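Side-chain contacts in putative phenazine biosynthesis PhzC/PhzF protein (PDB 4DUN), which belongs to the PhzF family and probably acts as an isomerase: residues Leu45-Phe50 with Ala67-Cys72; Leu60-Pro65 with Gly73-Ala78. All blocks are in the same frame, centred on the assembly; numbering follows the deposited sequence.

Contact 1 of 2, residues Leu45-Phe50 with Ala67-Cys72; sequences LPETAF and AEIDLC
Around the carboxylate of E47, a predicted active-site residue on the strand that runs on to residue 54, the contact with residues 67-72 is made by just two side chains, I69 and C72. E47 bends at its second torsion (chi2 84°), so the chain folds back and offers its middle as well as its head. The I69 side chain crosses it at about a right angle, its CD1 lying 3.8 Å from E47 CG and equally close to E47 OE2. From residue 72 the thiol moves in beside the root of the carboxylate, with C72 SG 3.9 Å from E47 CD. That sulfur also caps a backbone N at the start of helix 73-87, which ties it down.

E47 and C72 are buried and I69 partly exposed; the close-packed part is where these side chains meet, with W62 backing both I69 and C72. Beyond it the loop opens: D70 and L71 are exposed, and D70 OD1 hydrogen-bonds a buffer molecule. No hydrogen bond joins the two segments. I69 CD1 and C72 SG press on the same side of E47 by van der Waals contact alone, so any polar partner of its carboxylate must come from outside these segments, and a buffer molecule and nickel do lie near it.

Contact 2 of 2, residues Leu60-Pro65 with Gly73-Ala78; sequences LRWFTP and GHATLA. With NI (nickel (II) ion), chain D; SO4 (sulfate ion), chain B.
W62 and L60 on strand 57-63 meet A75 and T76 on the first turn of helix 73-87, a strand-on-helix packing consistent with the diaminopimelate epimerase-like fold, in which each domain wraps a curved sheet around a central helix. The short axes run 9.6 Å apart at 124°.

L60 and W62, two residues apart on the strand, both direct their side chains at the helix. L60 extends CG opposite its backbone N, which brings CD2 to 3.7 Å from T76 OG1, with the T76 methyl also close; its CG sits over the rim of one face of the W62 indole. The indole packs its CD1 obliquely against A75 CB at 3.8 Å and turns its NE1-CZ2 edge to T76.

T76 supplies the polar part of the contact. Its OG1 lies at that edge, near the ring plane, 3.2 Å from both W62 NE1 and W62 CZ2. This placement between the two atoms bends the bond: the hydroxyl gives its hydrogen to C72 O, one turn back, and accepts only weakly from the indole N-H, whose N-H...O angle is 127°.

At the helix start, H74 points its CB away from the strand. Sulfate, probably from the crystallisation liquor, sits over this N-terminus, where the helix dipole would favour an anion: G73 N gives a hydrogen bond to sulfate O1 and H74 N a weak one to O4, while S205 and G204 also bind the ion. With chi1 at 50°, H74 CG stands between the backbone N and the carbonyl carbon, and from there the ring, with sulfate O4 at its edge, reaches the metal. Five atoms from outside these segments complete the coordination of the nickel, which H74 NE2 binds at 2.0 Å.

The two contacts interlock, their centres about 4 Å apart and their segments alternating along the chain: 45-50, 60-65, 67-72, then 73-78. Strands 47-54 and 57-63 pair antiparallel, with probable backbone hydrogen bonds from T48 N to F63 O and from F50 N to R61 O, and strand 68-69 also pairs with 57-63 before the chain turns into helix 73-87. Strand 57-63 thus carries the first segment of contact 2 and pairs with the strands bearing both segments of contact 1. The contacts also meet near the predicted active-site glutamate, where E47 OE1 packs 3.2 Å from H74 CE1. One compact unit places that glutamate beside a nickel-binding histidine and the helix start.

Contact 1 of 2, residues Leu45-Phe50 with Ala67-Cys72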
# COMPACT_ATOMS: atom_id res chain seq x y z
N LEU A 45 -1.21 3.89 -2.01
CA LEU A 45 -1.64 4.70 -0.88
C LEU A 45 -3.18 4.66 -0.82
O LEU A 45 -3.82 4.38 -1.84
CB LEU A 45 -1.07 6.13 -0.97
CG LEU A 45 0.45 6.24 -0.76
CD1 LEU A 45 0.94 7.65 -1.07
CD2 LEU A 45 0.85 5.81 0.66
N PRO A 46 -3.81 4.89 0.36
CA PRO A 46 -5.29 4.79 0.47
C PRO A 46 -6.02 5.54 -0.65
O PRO A 46 -6.98 5.02 -1.23
CB PRO A 46 -5.57 5.41 1.83
CG PRO A 46 -4.35 5.06 2.65
CD PRO A 46 -3.19 5.20 1.68
N GLU A 47 -5.50 6.72 -1.01
CA GLU A 47 -5.95 7.48 -2.17
C GLU A 47 -4.78 8.22 -2.80
O GLU A 47 -3.86 8.65 -2.08
CB GLU A 47 -7.03 8.53 -1.82
CG GLU A 47 -8.44 7.99 -1.59
CD GLU A 47 -8.74 7.46 -0.20
OE1 GLU A 47 -7.92 7.68 0.73
OE2 GLU A 47 -9.78 6.78 -0.05
N THR A 48 -4.85 8.41 -4.13
CA THR A 48 -4.02 9.34 -4.89
C THR A 48 -4.98 10.37 -5.46
O THR A 48 -5.94 10.01 -6.17
CB THR A 48 -3.14 8.69 -5.98
OG1 THR A 48 -2.22 7.82 -5.33
CG2 THR A 48 -2.35 9.75 -6.78
N ALA A 49 -4.73 11.65 -5.15
CA ALA A 49 -5.48 12.80 -5.65
C ALA A 49 -4.79 13.32 -6.91
O ALA A 49 -3.55 13.34 -6.98
CB ALA A 49 -5.53 13.89 -4.59
N PHE A 50 -5.57 13.65 -7.93
CA PHE A 50 -5.04 14.18 -9.20
C PHE A 50 -5.61 15.55 -9.39
O PHE A 50 -6.83 15.68 -9.46
CB PHE A 50 -5.41 13.27 -10.39
CG PHE A 50 -4.75 11.93 -10.34
CD1 PHE A 50 -5.34 10.87 -9.65
CD2 PHE A 50 -3.52 11.72 -10.97
CE1 PHE A 50 -4.68 9.64 -9.53
CE2 PHE A 50 -2.87 10.48 -10.86
CZ PHE A 50 -3.45 9.46 -10.14
N ALA A 67 -10.29 1.91 -7.51
CA ALA A 67 -11.34 2.61 -8.24
C ALA A 67 -11.32 4.11 -8.04
O ALA A 67 -10.78 4.60 -7.04
CB ALA A 67 -12.71 2.09 -7.81
N GLU A 68 -11.98 4.83 -8.95
CA GLU A 68 -12.19 6.25 -8.77
C GLU A 68 -13.32 6.45 -7.75
O GLU A 68 -14.27 5.66 -7.74
CB GLU A 68 -12.54 6.91 -10.10
CG GLU A 68 -12.58 8.43 -9.97
CD GLU A 68 -12.92 9.21 -11.22
OE1 GLU A 68 -13.11 8.60 -12.29
OE2 GLU A 68 -12.94 10.46 -11.13
N ILE A 69 -13.20 7.45 -6.87
CA ILE A 69 -14.23 7.71 -5.86
C ILE A 69 -14.77 9.11 -6.08
O ILE A 69 -14.13 9.91 -6.77
CB ILE A 69 -13.73 7.45 -4.41
CG1 ILE A 69 -12.50 8.34 -4.07
CG2 ILE A 69 -13.47 5.95 -4.21
CD1 ILE A 69 -12.07 8.29 -2.62
N ASP A 70 -15.95 9.41 -5.50
CA ASP A 70 -16.61 10.70 -5.77
C ASP A 70 -16.44 11.76 -4.68
O ASP A 70 -16.86 12.90 -4.89
CB ASP A 70 -18.10 10.46 -6.03
CG ASP A 70 -18.37 9.63 -7.27
OD1 ASP A 70 -17.52 9.68 -8.21
OD2 ASP A 70 -19.38 8.91 -7.30
N LEU A 71 -15.88 11.39 -3.54
CA LEU A 71 -15.65 12.35 -2.46
C LEU A 71 -14.55 11.84 -1.56
O LEU A 71 -14.50 10.64 -1.28
CB LEU A 71 -16.94 12.57 -1.64
CG LEU A 71 -17.05 13.88 -0.84
CD1 LEU A 71 -17.09 15.11 -1.76
CD2 LEU A 71 -18.32 13.88 -0.01
N CYS A 72 -13.70 12.75 -1.09
CA CYS A 72 -12.64 12.40 -0.17
C CYS A 72 -12.10 13.62 0.53
O CYS A 72 -11.14 14.24 0.05
CB CYS A 72 -11.54 11.62 -0.87
SG CYS A 72 -10.34 10.95 0.28

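Contact 2 of 2, residues Leu60-Pro65 with Gly73-Ala78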
# COMPACT_ATOMS: atom_id res chain seq x y z
N LEU A 60 -10.29 18.24 -9.60
CA LEU A 60 -9.74 17.31 -8.61
C LEU A 60 -10.48 15.98 -8.68
O LEU A 60 -11.71 15.96 -8.58
CB LEU A 60 -9.82 17.91 -7.19
CG LEU A 60 -9.49 17.00 -5.96
CD1 LEU A 60 -8.02 16.51 -5.99
CD2 LEU A 60 -9.82 17.71 -4.63
N ARG A 61 -9.71 14.91 -8.89
CA ARG A 61 -10.19 13.54 -8.78
C ARG A 61 -9.38 12.72 -7.76
O ARG A 61 -8.28 13.02 -7.49
CB ARG A 61 -10.19 12.81 -10.13
CG ARG A 61 -11.00 13.48 -11.23
CD ARG A 61 -10.82 12.76 -12.58
NE ARG A 61 -11.49 13.40 -13.71
CZ ARG A 61 -12.63 12.96 -14.22
NH1 ARG A 61 -13.22 11.91 -13.72
NH2 ARG A 61 -13.18 13.54 -15.25
N TRP A 62 -10.00 11.71 -7.22
CA TRP A 62 -9.36 10.81 -6.29
C TRP A 62 -9.56 9.37 -6.70
O TRP A 62 -10.62 8.99 -7.08
CB TRP A 62 -9.88 10.97 -4.86
CG TRP A 62 -10.22 12.34 -4.39
CD1 TRP A 62 -9.43 13.16 -3.68
CD2 TRP A 62 -11.45 13.01 -4.56
NE1 TRP A 62 -10.07 14.29 -3.39
CE2 TRP A 62 -11.32 14.25 -3.94
CE3 TRP A 62 -12.64 12.69 -5.19
CZ2 TRP A 62 -12.32 15.16 -3.91
CZ3 TRP A 62 -13.62 13.60 -5.18
CH2 TRP A 62 -13.46 14.82 -4.55
N PHE A 63 -8.50 8.60 -6.55
CA PHE A 63 -8.52 7.18 -6.86
C PHE A 63 -7.94 6.39 -5.71
O PHE A 63 -6.86 6.73 -5.22
CB PHE A 63 -7.68 6.92 -8.11
CG PHE A 63 -8.30 7.36 -9.41
CD1 PHE A 63 -8.30 8.70 -9.77
CD2 PHE A 63 -8.82 6.42 -10.29
CE1 PHE A 63 -8.85 9.11 -10.99
CE2 PHE A 63 -9.36 6.83 -11.52
CZ PHE A 63 -9.38 8.18 -11.85
N THR A 64 -8.62 5.32 -5.32
CA THR A 64 -8.02 4.37 -4.38
C THR A 64 -7.12 3.47 -5.27
O THR A 64 -7.22 3.58 -6.50
CB THR A 64 -9.10 3.54 -3.65
OG1 THR A 64 -9.71 2.67 -4.61
CG2 THR A 64 -10.14 4.40 -2.90
N PRO A 65 -6.37 2.49 -4.73
CA PRO A 65 -5.62 1.58 -5.63
C PRO A 65 -6.53 0.73 -6.54
O PRO A 65 -6.02 0.06 -7.45
CB PRO A 65 -4.87 0.69 -4.64
CG PRO A 65 -4.70 1.56 -3.41
CD PRO A 65 -6.05 2.22 -3.31
N GLY A 73 -12.73 13.99 1.64
CA GLY A 73 -12.34 15.17 2.40
C GLY A 73 -10.88 15.20 2.86
O GLY A 73 -10.21 16.22 2.71
N HIS A 74 -10.38 14.09 3.41
CA HIS A 74 -9.01 14.05 3.95
C HIS A 74 -7.96 14.19 2.81
O HIS A 74 -6.98 14.93 2.99
CB HIS A 74 -8.77 12.80 4.85
CG HIS A 74 -9.20 11.48 4.23
ND1 HIS A 74 -8.34 10.75 3.42
CD2 HIS A 74 -10.36 10.79 4.35
CE1 HIS A 74 -9.00 9.65 3.08
NE2 HIS A 74 -10.23 9.64 3.58
N ALA A 75 -8.18 13.56 1.62
CA ALA A 75 -7.21 13.73 0.52
C ALA A 75 -7.36 15.11 -0.11
O ALA A 75 -6.38 15.63 -0.65
CB ALA A 75 -7.37 12.65 -0.54
N THR A 76 -8.56 15.74 0.01
CA THR A 76 -8.79 17.10 -0.48
C THR A 76 -7.93 18.08 0.34
O THR A 76 -7.35 19.01 -0.24
CB THR A 76 -10.28 17.46 -0.48
OG1 THR A 76 -10.95 16.53 -1.33
CG2 THR A 76 -10.54 18.89 -1.01
N LEU A 77 -7.84 17.88 1.67
CA LEU A 77 -7.00 18.71 2.54
C LEU A 77 -5.53 18.59 2.06
O LEU A 77 -4.85 19.61 1.88
CB LEU A 77 -7.16 18.26 4.01
CG LEU A 77 -6.53 19.16 5.09
CD1 LEU A 77 -7.26 19.00 6.42
CD2 LEU A 77 -5.06 18.81 5.32
N ALA A 78 -5.06 17.34 1.80
CA ALA A 78 -3.69 17.12 1.29
C ALA A 78 -3.46 17.88 -0.04
O ALA A 78 -2.41 18.50 -0.21
CB ALA A 78 -3.43 15.63 1.09
NI NI D . -11.80 8.36 3.36
S SO4 B . -13.88 12.78 4.79
O1 SO4 B . -13.84 12.17 3.47
O2 SO4 B . -14.54 14.10 4.76
O3 SO4 B . -14.62 11.89 5.64
O4 SO4 B . -12.52 12.97 5.26